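Local coordinates for protein CalS11 (Micromonospora echinospora, PDB 3TOS) that probably acts as an S-adenosylmethionine-dependent O-methyltransferase in the biosynthesis of calicheamicin, at residues Gly71-Phe76 with Pro99-Val104; Thr181-Ala186 with Pro205-Gly210; Arg64-Val69 with Gly210-Phe215. All blocks are in the same frame, centred on the assembly; numbering follows the deposited sequence.

Interaction 1: Gly71-Phe76 with Pro99-Val104; sequences GVIMEF and PLRRIV. With SAH (S-adenosyl-L-homocysteine), chain O.
Ile-73 pairs with Ile-103, and Met-74 with Val-104, in parallel register, the two short segments running 17° apart. Three backbone bonds zip them together: Ile-73 N to Arg-102 O (2.9 Å), Val-104 N to Ile-73 O (2.8 Å) and Glu-75 N to Val-104 O (2.9 Å). These are the first two strands along the chain of the Rossmann-like sheet, joined by a beta-alpha-beta crossover whose helix 82-94 puts Phe-87 against Ile-73 and Ile-103. On the other face selenomethionine Met-74 and Val-104 run side by side, CG to CB at 4.2 Å. Alongside the first of these bonds, Val-72 CG1 rests on Arg-102 CB at 3.7 Å, the two side chains pointing the same way.

Arg-101 leaves its backbone with CG anti to N, then bends at chi2 (78°), which sets CD 3.3 Å from Gly-71 O; the guanidinium reaches that oxygen obliquely. Its NH1 makes a weak, bent bond of 3.0 Å to Gly-71 O and a second bond to Val-69 O, while NE forms a salt bridge with Glu-95. At the far end the extended side chain of Glu-75 brings OE2 to 2.9 Å from the amino N of S-adenosyl-L-homocysteine, and His-83 ND1 bonds to the same oxygen. The strand pairing that ends at Glu-75 N probably helps to hold the backbone from which this carboxylate reaches the amino acid end of the cofactor product.

Interaction 2: Thr181-Ala186 with Pro205-Gly210; sequences TVIALA and PYLTKG
Ile-183 and Tyr-206 make the central link, Ile-183 N bonding to Tyr-206 O at 2.9 Å in a nearly straight bond (167°). The contact sits at the base of the beta-alpha-beta crossover that runs from strand 183-188 through helix 193-203 to strand 211-215 in the Rossmann-like sheet, and it brings the chain just after the helix back to the start of the first strand. The donor approaches from above the carbonyl plane, 35° out of it. Around this bond, Ile-183 CD1 lies 3.8 Å from Tyr-206 CB, and Leu-207 CD2 comes within 4.0 Å of Ile-183 CB from the next residue along. Val-182 CG1, anti to its own backbone N (chi1 178°), touches the same Tyr-206 O at 3.7 Å.

Farther out, Ile-203 of helix 193-203 and Met-74 of strand 72-76 pack on Ile-183, while Leu-175 of helix 167-177 lies against both Thr-181 and Tyr-206. A second subunit joins in: its Asn-227 ND2 bonds to Thr-181 O. That same oxygen also meets the edge of the tyrosine ring, in the ring plane, 3.3 Å from Tyr-206 CD1.

Interaction 3: Arg64-Val69 with Gly210-Phe215; sequences RQVLDV and GSIVAF
Gly-210 and Gln-65 meet through a water, which is hydrogen-bonded to Gly-210 O at 2.7 Å and to Gln-65 O at 2.9 Å. This bridge links the last part of the helix segment to the corner at Gly-210; no direct hydrogen bond joins the two segments. Beyond the helix the chain makes a type I beta turn from Val-66 to Val-69, closed by Val-69 N to Val-66 O at 2.9 Å, and both valines of the turn face the strand.

Val-66 carries the tightest contact. Its CG1, anti to the carbonyl carbon, presses on Ile-212 CG1 at 3.5 Å, closer than ordinary carbon packing, and the two side chains meet obliquely. Ile-212 is bent at chi2 (-70°), which places CD1 4.0 Å from Gln-65 OE1, where the glutamine crosses it at about a right angle. The other end of that amide is held from strand 251-254: Gln-65 NE2 bonds to Tyr-252 OH, and Tyr-252 also packs on Ile-212.

Val-69 reaches both Gly-210 and Ser-211. Its CG2 lies 3.8 Å from Gly-210 O, and its CG1 lies 4.2 Å from Ser-211 OG. The serine hydroxyl belongs to a different network, hydrogen-bonded to Ile-183 O and to Thr-208 N, which ties the corner to strand 183-188 and to the chain just before it. The carbonyl O of Ala-184 also lies against Val-66 CG1.

The chemistry is therefore split. Val-66 packs directly on Ile-212, and Val-69 on the glycine corner, whereas the carbonyls of Gln-65 and Gly-210, two acceptors that cannot bond to each other, share a water that lies in hydrogen-bonding distance of both.

In the fold
From the N terminus, helix 50-65 runs into the turn of interaction 3, which stays open while most of the sheet is laid down. Strand 72-76 follows, and interaction 1 closes the first short loop after helix 82-94. Interaction 2 then opens on strand 183-188 and closes once helix 193-203 has passed. Its last residue, Gly-210, also begins the segment that closes interaction 3. Interactions 1 and 2 thus come in series, both within the long excursion of interaction 3, and none cross. Interaction 1 joins strands 103-107 and 72-76; bonds from Val-72 to Val-182 and Ala-184, and from Ala-184 to Ile-212, carry the sheet on through 183-188 to 211-215, where interaction 3 adds helix 50-65.

Interaction 1: Gly71-Phe76 with Pro99-Val104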
ATOM      1  N   GLY B  71      -6.137  -4.155  28.657  1.00  9.91           N
ATOM      2  CA  GLY B  71      -5.555  -3.577  29.868  1.00  9.41           C
ATOM      3  C   GLY B  71      -6.019  -2.207  30.253  1.00  7.48           C
ATOM      4  O   GLY B  71      -6.986  -1.669  29.712  1.00  9.78           O
ATOM      5  N   VAL B  72      -5.304  -1.649  31.192  1.00  6.17           N
ATOM      6  CA  VAL B  72      -5.644  -0.378  31.862  1.00  6.86           C
ATOM      7  C   VAL B  72      -4.734   0.753  31.418  1.00  7.65           C
ATOM      8  O   VAL B  72      -3.732   0.566  30.735  1.00  9.12           O
ATOM      9  CB  VAL B  72      -5.608  -0.526  33.411  1.00  7.87           C
ATOM     10  CG1 VAL B  72      -6.425  -1.780  33.867  1.00 11.06           C
ATOM     11  CG2 VAL B  72      -4.169  -0.680  33.887  1.00  9.52           C
ATOM     12  N   ILE B  73      -5.157   1.957  31.782  1.00  8.06           N
ATOM     13  CA  ILE B  73      -4.402   3.214  31.583  1.00  7.86           C
ATOM     14  C   ILE B  73      -3.950   3.661  32.970  1.00  8.36           C
ATOM     15  O   ILE B  73      -4.787   3.755  33.903  1.00  8.84           O
ATOM     16  CB  ILE B  73      -5.307   4.329  30.948  1.00  9.20           C
ATOM     17  CG1 ILE B  73      -5.740   3.869  29.552  1.00 10.91           C
ATOM     18  CG2 ILE B  73      -4.502   5.662  30.874  1.00 11.07           C
ATOM     19  CD1 ILE B  73      -6.850   4.806  28.950  1.00 12.63           C
HETATM   20  N   MSE B  74      -2.635   3.863  33.109  1.00  8.32           N
HETATM   21  CA  MSE B  74      -2.058   4.386  34.356  1.00  8.32           C
HETATM   22  C   MSE B  74      -1.345   5.693  34.122  1.00  8.46           C
HETATM   23  O   MSE B  74      -0.610   5.809  33.129  1.00  8.65           O
HETATM   24  CB  MSE B  74      -1.063   3.378  34.949  1.00  8.67           C
HETATM   25  CG  MSE B  74      -1.751   2.092  35.398  1.00  9.91           C
HETATM   26 SE   MSE B  74      -0.386   0.998  36.268  0.63 12.29          SE
HETATM   27  CE  MSE B  74      -1.647  -0.218  37.027  1.00 11.69           C
ATOM     28  N   GLU B  75      -1.551   6.689  35.010  1.00  7.86           N
ATOM     29  CA  GLU B  75      -0.751   7.923  34.979  1.00  8.40           C
ATOM     30  C   GLU B  75      -0.019   7.991  36.284  1.00  7.63           C
ATOM     31  O   GLU B  75      -0.631   7.845  37.334  1.00  9.75           O
ATOM     32  CB  GLU B  75      -1.587   9.198  34.776  1.00 10.35           C
ATOM     33  CG  GLU B  75      -0.595  10.408  34.721  1.00 10.85           C
ATOM     34  CD  GLU B  75      -1.271  11.722  34.439  1.00 11.42           C
ATOM     35  OE1 GLU B  75      -2.373  11.979  35.011  1.00 11.85           O
ATOM     36  OE2 GLU B  75      -0.690  12.503  33.684  1.00 10.81           O
ATOM     37  N   PHE B  76       1.298   8.146  36.218  1.00  8.34           N
ATOM     38  CA  PHE B  76       2.106   8.346  37.415  1.00  8.79           C
ATOM     39  C   PHE B  76       2.446   9.842  37.442  1.00  8.55           C
ATOM     40  O   PHE B  76       3.283  10.340  36.655  1.00  8.86           O
ATOM     41  CB  PHE B  76       3.365   7.491  37.336  1.00  9.57           C
ATOM     42  CG  PHE B  76       3.065   6.066  36.927  1.00  8.92           C
ATOM     43  CD1 PHE B  76       2.376   5.205  37.786  1.00  7.89           C
ATOM     44  CD2 PHE B  76       3.450   5.607  35.655  1.00  8.57           C
ATOM     45  CE1 PHE B  76       2.067   3.861  37.358  1.00  8.59           C
ATOM     46  CE2 PHE B  76       3.105   4.320  35.213  1.00  9.09           C
ATOM     47  CZ  PHE B  76       2.436   3.428  36.105  1.00  8.17           C
ATOM     48  N   PRO B  99     -15.805  -2.078  30.086  1.00  9.84           N
ATOM     49  CA  PRO B  99     -15.807  -1.776  31.509  1.00  9.89           C
ATOM     50  C   PRO B  99     -14.479  -2.193  32.150  1.00  9.92           C
ATOM     51  O   PRO B  99     -14.242  -1.904  33.311  1.00 11.37           O
ATOM     52  CB  PRO B  99     -17.020  -2.568  32.021  1.00 10.60           C
ATOM     53  CG  PRO B  99     -17.005  -3.846  31.136  1.00 11.14           C
ATOM     54  CD  PRO B  99     -16.634  -3.270  29.752  1.00 11.19           C
ATOM     55  N   LEU B 100     -13.606  -2.836  31.388  1.00  9.09           N
ATOM     56  CA  LEU B 100     -12.292  -3.234  31.946  1.00  8.68           C
ATOM     57  C   LEU B 100     -11.196  -2.194  31.762  1.00  9.56           C
ATOM     58  O   LEU B 100     -10.109  -2.357  32.338  1.00 11.08           O
ATOM     59  CB  LEU B 100     -11.819  -4.570  31.360  1.00 10.14           C
ATOM     60  CG  LEU B 100     -12.812  -5.691  31.680  1.00 11.96           C
ATOM     61  CD1 LEU B 100     -12.203  -7.038  31.174  1.00 11.33           C
ATOM     62  CD2 LEU B 100     -13.186  -5.835  33.183  1.00 13.78           C
ATOM     63  N   ARG B 101     -11.476  -1.167  30.970  1.00 10.07           N
ATOM     64  CA  ARG B 101     -10.482  -0.142  30.719  1.00  8.70           C
ATOM     65  C   ARG B 101     -10.441   0.796  31.918  1.00  9.33           C
ATOM     66  O   ARG B 101     -11.005   1.889  31.884  1.00 11.19           O
ATOM     67  CB  ARG B 101     -10.747   0.661  29.442  1.00  8.40           C
ATOM     68  CG  ARG B 101      -9.603   1.658  29.108  1.00  9.14           C
ATOM     69  CD  ARG B 101      -8.423   0.987  28.484  1.00  8.32           C
ATOM     70  NE  ARG B 101      -8.731   0.536  27.130  1.00  7.34           N
ATOM     71  CZ  ARG B 101      -7.973  -0.275  26.397  1.00  6.38           C
ATOM     72  NH1 ARG B 101      -6.820  -0.796  26.866  1.00  9.57           N
ATOM     73  NH2 ARG B 101      -8.388  -0.564  25.160  1.00  8.14           N
ATOM     74  N   ARG B 102      -9.832   0.353  33.006  1.00  9.78           N
ATOM     75  CA  ARG B 102      -9.663   1.155  34.204  1.00  9.99           C
ATOM     76  C   ARG B 102      -8.661   2.281  33.947  1.00  9.36           C
ATOM     77  O   ARG B 102      -7.653   2.094  33.253  1.00  9.98           O
ATOM     78  CB  ARG B 102      -9.139   0.261  35.346  1.00 11.48           C
ATOM     79  CG  ARG B 102      -9.096   0.971  36.737  1.00 11.65           C
ATOM     80  CD  ARG B 102      -8.785  -0.057  37.857  1.00 11.30           C
ATOM     81  NE  ARG B 102      -9.955  -0.865  38.206  1.00 12.29           N
ATOM     82  CZ  ARG B 102      -9.892  -1.925  39.002  1.00 12.62           C
ATOM     83  NH1 ARG B 102      -8.698  -2.336  39.452  1.00 13.47           N
ATOM     84  NH2 ARG B 102     -11.020  -2.608  39.324  1.00 14.27           N
ATOM     85  N   ILE B 103      -8.916   3.436  34.586  1.00  9.64           N
ATOM     86  CA  ILE B 103      -7.967   4.564  34.600  1.00  9.47           C
ATOM     87  C   ILE B 103      -7.466   4.708  36.009  1.00  9.52           C
ATOM     88  O   ILE B 103      -8.258   4.861  36.928  1.00 11.13           O
ATOM     89  CB  ILE B 103      -8.659   5.901  34.189  1.00  9.34           C
ATOM     90  CG1 ILE B 103      -9.064   5.816  32.714  1.00 10.36           C
ATOM     91  CG2 ILE B 103      -7.684   7.086  34.427  1.00 12.63           C
ATOM     92  CD1 ILE B 103     -10.088   6.892  32.299  1.00 10.03           C
ATOM     93  N   VAL B 104      -6.155   4.616  36.209  1.00  9.89           N
ATOM     94  CA  VAL B 104      -5.579   4.585  37.572  1.00  8.26           C
ATOM     95  C   VAL B 104      -4.575   5.718  37.643  1.00  7.25           C
ATOM     96  O   VAL B 104      -3.621   5.763  36.847  1.00  9.74           O
ATOM     97  CB  VAL B 104      -4.877   3.233  37.921  1.00  9.24           C
ATOM     98  CG1 VAL B 104      -4.581   3.183  39.364  1.00 11.07           C
ATOM     99  CG2 VAL B 104      -5.798   2.060  37.486  1.00 10.72           C
TER
HETATM  100  N   SAH O 258       0.111  14.993  34.833  1.00  9.79           N
HETATM  101  CA  SAH O 258      -0.079  16.331  35.479  1.00 10.23           C
HETATM  102  CB  SAH O 258       1.221  16.948  35.967  1.00  9.20           C
HETATM  103  CG  SAH O 258       1.866  16.127  37.104  1.00  9.29           C
HETATM  104  SD  SAH O 258       3.067  17.128  37.956  1.00 10.34           S
HETATM  105  C   SAH O 258      -0.696  17.238  34.416  1.00 12.03           C
HETATM  106  O   SAH O 258      -1.007  18.435  34.700  1.00 12.30           O
HETATM  107  OXT SAH O 258      -1.010  16.797  33.303  1.00 11.85           O
HETATM  108  C5' SAH O 258       4.131  15.905  38.738  1.00  9.70           C
HETATM  109  C4' SAH O 258       3.410  15.027  39.816  1.00  9.00           C
HETATM  110  O4' SAH O 258       4.261  13.920  40.147  1.00  9.67           O
HETATM  111  C3' SAH O 258       3.232  15.841  41.107  1.00  9.51           C
HETATM  112  O3' SAH O 258       1.824  15.993  41.412  1.00 10.19           O
HETATM  113  C2' SAH O 258       4.005  15.025  42.129  1.00 10.52           C
HETATM  114  O2' SAH O 258       3.431  15.000  43.452  1.00 11.26           O
HETATM  115  C1' SAH O 258       4.007  13.617  41.488  1.00  9.10           C
HETATM  116  N9  SAH O 258       5.114  12.771  41.999  1.00  9.50           N
HETATM  117  C8  SAH O 258       6.452  12.964  41.850  1.00 11.22           C
HETATM  118  N7  SAH O 258       7.065  11.974  42.548  1.00 10.20           N
HETATM  119  C5  SAH O 258       6.145  11.183  43.139  1.00  9.83           C
HETATM  120  C6  SAH O 258       6.195   9.989  43.991  1.00  9.24           C
HETATM  121  N6  SAH O 258       7.386   9.499  44.405  1.00 12.05           N
HETATM  122  N1  SAH O 258       5.002   9.458  44.359  1.00 10.83           N
HETATM  123  C2  SAH O 258       3.809   9.981  43.944  1.00 10.60           C
HETATM  124  N3  SAH O 258       3.685  11.115  43.219  1.00 10.02           N
HETATM  125  C4  SAH O 258       4.854  11.686  42.759  1.00  9.51           C

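Interaction 2: Thr181-Ala186 with Pro205-Gly210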
ATOM      1  N   THR B 181      -4.061  -7.461  36.198  1.00  9.32           N
ATOM      2  CA  THR B 181      -3.681  -6.258  35.446  1.00  9.11           C
ATOM      3  C   THR B 181      -2.896  -6.571  34.152  1.00  8.84           C
ATOM      4  O   THR B 181      -1.916  -7.372  34.151  1.00  9.67           O
ATOM      5  CB  THR B 181      -2.781  -5.332  36.313  1.00  9.55           C
ATOM      6  OG1 THR B 181      -3.539  -4.910  37.446  1.00 11.17           O
ATOM      7  CG2 THR B 181      -2.239  -4.133  35.509  1.00 10.28           C
ATOM      8  N   VAL B 182      -3.363  -5.994  33.052  1.00  9.01           N
ATOM      9  CA  VAL B 182      -2.506  -5.791  31.893  1.00  8.57           C
ATOM     10  C   VAL B 182      -2.426  -4.255  31.742  1.00  8.67           C
ATOM     11  O   VAL B 182      -3.401  -3.576  32.010  1.00  9.49           O
ATOM     12  CB  VAL B 182      -3.077  -6.440  30.593  1.00  8.38           C
ATOM     13  CG1 VAL B 182      -2.134  -6.147  29.415  1.00  9.48           C
ATOM     14  CG2 VAL B 182      -3.255  -7.952  30.758  1.00  9.23           C
ATOM     15  N   ILE B 183      -1.264  -3.696  31.410  1.00  7.26           N
ATOM     16  CA  ILE B 183      -1.133  -2.216  31.256  1.00  8.73           C
ATOM     17  C   ILE B 183      -1.098  -1.916  29.807  1.00  7.89           C
ATOM     18  O   ILE B 183      -0.144  -2.298  29.099  1.00  9.96           O
ATOM     19  CB  ILE B 183       0.147  -1.682  31.951  1.00  9.24           C
ATOM     20  CG1 ILE B 183       0.026  -1.984  33.454  1.00  8.99           C
ATOM     21  CG2 ILE B 183       0.343  -0.099  31.656  1.00 10.32           C
ATOM     22  CD1 ILE B 183       1.318  -1.749  34.258  1.00  9.34           C
ATOM     23  N   ALA B 184      -2.135  -1.247  29.307  1.00  6.71           N
ATOM     24  CA  ALA B 184      -2.137  -0.814  27.904  1.00  6.13           C
ATOM     25  C   ALA B 184      -1.337   0.467  27.652  1.00  7.55           C
ATOM     26  O   ALA B 184      -0.622   0.572  26.650  1.00  9.09           O
ATOM     27  CB  ALA B 184      -3.558  -0.645  27.410  1.00  8.20           C
ATOM     28  N   LEU B 185      -1.469   1.412  28.576  1.00  7.60           N
ATOM     29  CA  LEU B 185      -0.806   2.717  28.423  1.00  8.59           C
ATOM     30  C   LEU B 185      -0.307   3.138  29.809  1.00  8.38           C
ATOM     31  O   LEU B 185      -1.071   3.186  30.770  1.00  9.44           O
ATOM     32  CB  LEU B 185      -1.784   3.771  27.828  1.00  9.37           C
ATOM     33  CG  LEU B 185      -1.333   5.247  27.812  1.00 11.70           C
ATOM     34  CD1 LEU B 185      -0.046   5.405  26.967  1.00 12.79           C
ATOM     35  CD2 LEU B 185      -2.476   6.105  27.283  1.00 13.04           C
ATOM     36  N   ALA B 186       0.991   3.389  29.922  1.00  7.86           N
ATOM     37  CA  ALA B 186       1.644   3.825  31.167  1.00  8.07           C
ATOM     38  C   ALA B 186       2.215   5.197  30.884  1.00  8.08           C
ATOM     39  O   ALA B 186       3.136   5.336  30.038  1.00  9.69           O
ATOM     40  CB  ALA B 186       2.756   2.876  31.562  1.00  9.02           C
ATOM     41  N   PRO B 205       6.287  -6.578  34.276  1.00 10.22           N
ATOM     42  CA  PRO B 205       5.662  -7.896  34.015  1.00  9.21           C
ATOM     43  C   PRO B 205       4.225  -7.779  33.503  1.00  8.90           C
ATOM     44  O   PRO B 205       3.611  -8.778  33.127  1.00 10.38           O
ATOM     45  CB  PRO B 205       5.740  -8.615  35.386  1.00 10.72           C
ATOM     46  CG  PRO B 205       6.702  -7.859  36.200  1.00 10.72           C
ATOM     47  CD  PRO B 205       6.676  -6.421  35.688  1.00  9.58           C
ATOM     48  N   TYR B 206       3.684  -6.546  33.469  1.00  8.62           N
ATOM     49  CA  TYR B 206       2.255  -6.371  33.149  1.00  7.91           C
ATOM     50  C   TYR B 206       2.056  -5.749  31.783  1.00  7.61           C
ATOM     51  O   TYR B 206       0.936  -5.532  31.355  1.00  9.32           O
ATOM     52  CB  TYR B 206       1.549  -5.521  34.234  1.00  8.72           C
ATOM     53  CG  TYR B 206       1.704  -6.189  35.570  1.00  9.05           C
ATOM     54  CD1 TYR B 206       0.766  -7.150  35.993  1.00  9.98           C
ATOM     55  CD2 TYR B 206       2.774  -5.867  36.422  1.00  9.89           C
ATOM     56  CE1 TYR B 206       0.920  -7.801  37.228  1.00 10.83           C
ATOM     57  CE2 TYR B 206       2.918  -6.520  37.627  1.00 11.06           C
ATOM     58  CZ  TYR B 206       2.005  -7.462  38.039  1.00 10.99           C
ATOM     59  OH  TYR B 206       2.181  -8.116  39.249  1.00 13.20           O
ATOM     60  N   LEU B 207       3.155  -5.509  31.056  1.00  7.72           N
ATOM     61  CA  LEU B 207       3.089  -4.930  29.703  1.00  8.69           C
ATOM     62  C   LEU B 207       2.969  -6.069  28.674  1.00  9.31           C
ATOM     63  O   LEU B 207       3.502  -7.166  28.892  1.00 10.98           O
ATOM     64  CB  LEU B 207       4.382  -4.173  29.399  1.00 10.01           C
ATOM     65  CG  LEU B 207       4.613  -2.948  30.316  1.00  8.16           C
ATOM     66  CD1 LEU B 207       6.069  -2.399  30.192  1.00 10.21           C
ATOM     67  CD2 LEU B 207       3.580  -1.841  29.986  1.00  9.30           C
ATOM     68  N   THR B 208       2.282  -5.824  27.564  1.00  8.21           N
ATOM     69  CA  THR B 208       2.349  -6.745  26.440  1.00  9.02           C
ATOM     70  C   THR B 208       3.079  -6.098  25.259  1.00  9.02           C
ATOM     71  O   THR B 208       3.363  -4.900  25.298  1.00  9.10           O
ATOM     72  CB  THR B 208       0.922  -7.288  26.037  1.00  8.52           C
ATOM     73  OG1 THR B 208       1.077  -8.356  25.093  1.00  9.07           O
ATOM     74  CG2 THR B 208       0.101  -6.229  25.364  1.00  8.49           C
ATOM     75  N   LYS B 209       3.454  -6.874  24.243  1.00  7.77           N
ATOM     76  CA  LYS B 209       3.997  -6.234  23.041  1.00  8.12           C
ATOM     77  C   LYS B 209       2.885  -5.367  22.469  1.00  9.39           C
ATOM     78  O   LYS B 209       1.766  -5.873  22.207  1.00 10.92           O
ATOM     79  CB  LYS B 209       4.478  -7.211  22.005  1.00 12.16           C
ATOM     80  CG  LYS B 209       5.587  -8.031  22.494  1.00 14.77           C
ATOM     81  CD  LYS B 209       6.104  -8.862  21.258  1.00 17.36           C
ATOM     82  CE  LYS B 209       6.990  -9.982  21.595  1.00 20.65           C
ATOM     83  NZ  LYS B 209       7.572 -10.469  20.328  1.00 21.77           N
ATOM     84  N   GLY B 210       3.180  -4.074  22.256  1.00  7.22           N
ATOM     85  CA  GLY B 210       2.144  -3.171  21.775  1.00  8.37           C
ATOM     86  C   GLY B 210       1.663  -2.207  22.871  1.00  8.75           C
ATOM     87  O   GLY B 210       1.059  -1.179  22.558  1.00  9.99           O
TER

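Interaction 3: Arg64-Val69 with Gly210-Phe215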
ATOM      1  N   ARG B  64      -5.585   6.348  21.105  1.00  8.95           N
ATOM      2  CA  ARG B  64      -5.944   5.659  19.866  1.00  8.93           C
ATOM      3  C   ARG B  64      -4.998   4.511  19.517  1.00  9.89           C
ATOM      4  O   ARG B  64      -5.407   3.538  18.910  1.00 11.07           O
ATOM      5  CB  ARG B  64      -6.018   6.649  18.708  1.00  9.34           C
ATOM      6  CG  ARG B  64      -7.282   7.510  18.783  1.00  9.50           C
ATOM      7  CD  ARG B  64      -7.401   8.354  17.514  1.00 10.24           C
ATOM      8  NE  ARG B  64      -6.439   9.461  17.449  1.00 10.55           N
ATOM      9  CZ  ARG B  64      -5.408   9.563  16.606  1.00 13.24           C
ATOM     10  NH1 ARG B  64      -5.111   8.576  15.758  1.00 13.67           N
ATOM     11  NH2 ARG B  64      -4.627  10.646  16.651  1.00 15.09           N
ATOM     12  N   GLN B  65      -3.747   4.617  19.939  1.00 10.31           N
ATOM     13  CA  GLN B  65      -2.777   3.545  19.654  1.00 10.25           C
ATOM     14  C   GLN B  65      -2.964   2.294  20.475  1.00 10.40           C
ATOM     15  O   GLN B  65      -2.425   1.246  20.086  1.00 13.57           O
ATOM     16  CB  GLN B  65      -1.318   4.026  19.803  1.00 13.26           C
ATOM     17  CG  GLN B  65      -0.987   4.968  18.605  1.00 17.65           C
ATOM     18  CD  GLN B  65       0.495   5.316  18.483  1.00 21.69           C
ATOM     19  OE1 GLN B  65       1.362   4.470  18.649  1.00 23.56           O
ATOM     20  NE2 GLN B  65       0.779   6.579  18.205  1.00 23.53           N
ATOM     21  N   VAL B  66      -3.756   2.354  21.564  1.00  9.57           N
ATOM     22  CA  VAL B  66      -3.985   1.150  22.386  1.00 10.99           C
ATOM     23  C   VAL B  66      -5.461   0.684  22.372  1.00  9.76           C
ATOM     24  O   VAL B  66      -5.877  -0.164  23.189  1.00  9.55           O
ATOM     25  CB  VAL B  66      -3.506   1.375  23.870  1.00 13.83           C
ATOM     26  CG1 VAL B  66      -2.012   1.755  23.918  1.00 15.00           C
ATOM     27  CG2 VAL B  66      -4.378   2.436  24.615  1.00 14.19           C
ATOM     28  N   LEU B  67      -6.259   1.181  21.429  1.00  8.87           N
ATOM     29  CA  LEU B  67      -7.655   0.753  21.354  1.00  8.89           C
ATOM     30  C   LEU B  67      -7.720  -0.757  21.027  1.00  8.07           C
ATOM     31  O   LEU B  67      -8.730  -1.397  21.326  1.00 10.68           O
ATOM     32  CB  LEU B  67      -8.390   1.564  20.272  1.00  9.45           C
ATOM     33  CG  LEU B  67      -8.688   2.979  20.813  1.00 10.38           C
ATOM     34  CD1 LEU B  67      -9.396   3.711  19.698  1.00 13.85           C
ATOM     35  CD2 LEU B  67      -9.556   3.028  22.142  1.00 11.62           C
ATOM     36  N   ASP B  68      -6.668  -1.332  20.442  1.00  8.12           N
ATOM     37  CA  ASP B  68      -6.657  -2.780  20.194  1.00  8.15           C
ATOM     38  C   ASP B  68      -5.690  -3.502  21.144  1.00  7.30           C
ATOM     39  O   ASP B  68      -5.240  -4.595  20.827  1.00  9.00           O
ATOM     40  CB  ASP B  68      -6.310  -3.117  18.705  1.00  9.40           C
ATOM     41  CG  ASP B  68      -4.910  -2.679  18.304  1.00 11.83           C
ATOM     42  OD1 ASP B  68      -4.230  -1.947  19.092  1.00 10.76           O
ATOM     43  OD2 ASP B  68      -4.505  -3.034  17.164  1.00 14.44           O
ATOM     44  N   VAL B  69      -5.369  -2.902  22.305  1.00  7.67           N
ATOM     45  CA  VAL B  69      -4.505  -3.550  23.278  1.00  8.80           C
ATOM     46  C   VAL B  69      -5.331  -3.728  24.587  1.00  8.00           C
ATOM     47  O   VAL B  69      -5.995  -2.797  25.030  1.00  8.64           O
ATOM     48  CB  VAL B  69      -3.255  -2.719  23.557  1.00  9.57           C
ATOM     49  CG1 VAL B  69      -2.346  -3.417  24.617  1.00  9.58           C
ATOM     50  CG2 VAL B  69      -2.477  -2.455  22.241  1.00 10.56           C
ATOM     51  N   GLY B 210       3.180  -4.074  22.256  1.00  7.22           N
ATOM     52  CA  GLY B 210       2.144  -3.171  21.775  1.00  8.37           C
ATOM     53  C   GLY B 210       1.663  -2.207  22.871  1.00  8.75           C
ATOM     54  O   GLY B 210       1.059  -1.179  22.558  1.00  9.99           O
ATOM     55  N   SER B 211       1.876  -2.564  24.149  1.00  7.96           N
ATOM     56  CA  SER B 211       1.642  -1.565  25.206  1.00  7.21           C
ATOM     57  C   SER B 211       2.447  -0.303  24.948  1.00  8.17           C
ATOM     58  O   SER B 211       3.564  -0.356  24.454  1.00  9.64           O
ATOM     59  CB  SER B 211       1.997  -2.105  26.598  1.00  7.52           C
ATOM     60  OG  SER B 211       1.110  -3.176  26.953  1.00  8.92           O
ATOM     61  N   ILE B 212       1.883   0.840  25.285  1.00  7.81           N
ATOM     62  CA  ILE B 212       2.650   2.061  25.088  1.00  8.76           C
ATOM     63  C   ILE B 212       3.181   2.567  26.421  1.00  8.14           C
ATOM     64  O   ILE B 212       2.422   2.623  27.408  1.00 10.03           O
ATOM     65  CB  ILE B 212       1.748   3.209  24.459  1.00 10.76           C
ATOM     66  CG1 ILE B 212       1.231   2.739  23.105  1.00 14.75           C
ATOM     67  CG2 ILE B 212       2.532   4.606  24.454  1.00 11.70           C
ATOM     68  CD1 ILE B 212       2.293   2.640  22.060  1.00 15.71           C
ATOM     69  N   VAL B 213       4.451   2.969  26.431  1.00  7.02           N
ATOM     70  CA  VAL B 213       5.070   3.601  27.583  1.00  7.36           C
ATOM     71  C   VAL B 213       5.465   5.010  27.167  1.00  7.81           C
ATOM     72  O   VAL B 213       6.230   5.181  26.212  1.00  9.51           O
ATOM     73  CB  VAL B 213       6.296   2.811  28.079  1.00  8.86           C
ATOM     74  CG1 VAL B 213       6.955   3.542  29.276  1.00 10.77           C
ATOM     75  CG2 VAL B 213       5.815   1.390  28.458  1.00  9.42           C
ATOM     76  N   ALA B 214       4.866   6.010  27.818  1.00  8.54           N
ATOM     77  CA  ALA B 214       5.103   7.414  27.451  1.00  9.02           C
ATOM     78  C   ALA B 214       5.714   8.235  28.581  1.00  8.86           C
ATOM     79  O   ALA B 214       5.488   7.936  29.751  1.00 10.46           O
ATOM     80  CB  ALA B 214       3.790   8.056  26.995  1.00  9.59           C
ATOM     81  N   PHE B 215       6.517   9.225  28.204  1.00  8.54           N
ATOM     82  CA  PHE B 215       7.246  10.063  29.165  1.00  9.48           C
ATOM     83  C   PHE B 215       6.984  11.504  28.844  1.00  8.52           C
ATOM     84  O   PHE B 215       7.050  11.927  27.680  1.00 10.74           O
ATOM     85  CB  PHE B 215       8.760   9.829  29.050  1.00  9.67           C
ATOM     86  CG  PHE B 215       9.176   8.431  29.433  1.00 11.53           C
ATOM     87  CD1 PHE B 215       9.367   7.472  28.440  1.00 12.34           C
ATOM     88  CD2 PHE B 215       9.345   8.078  30.780  1.00 11.70           C
ATOM     89  CE1 PHE B 215       9.750   6.197  28.773  1.00 12.79           C
ATOM     90  CE2 PHE B 215       9.746   6.791  31.137  1.00 13.49           C
ATOM     91  CZ  PHE B 215       9.911   5.835  30.141  1.00 14.01           C
TER
HETATM   92  O   HOH W   1       0.145  -0.181  20.267  1.00 14.49           O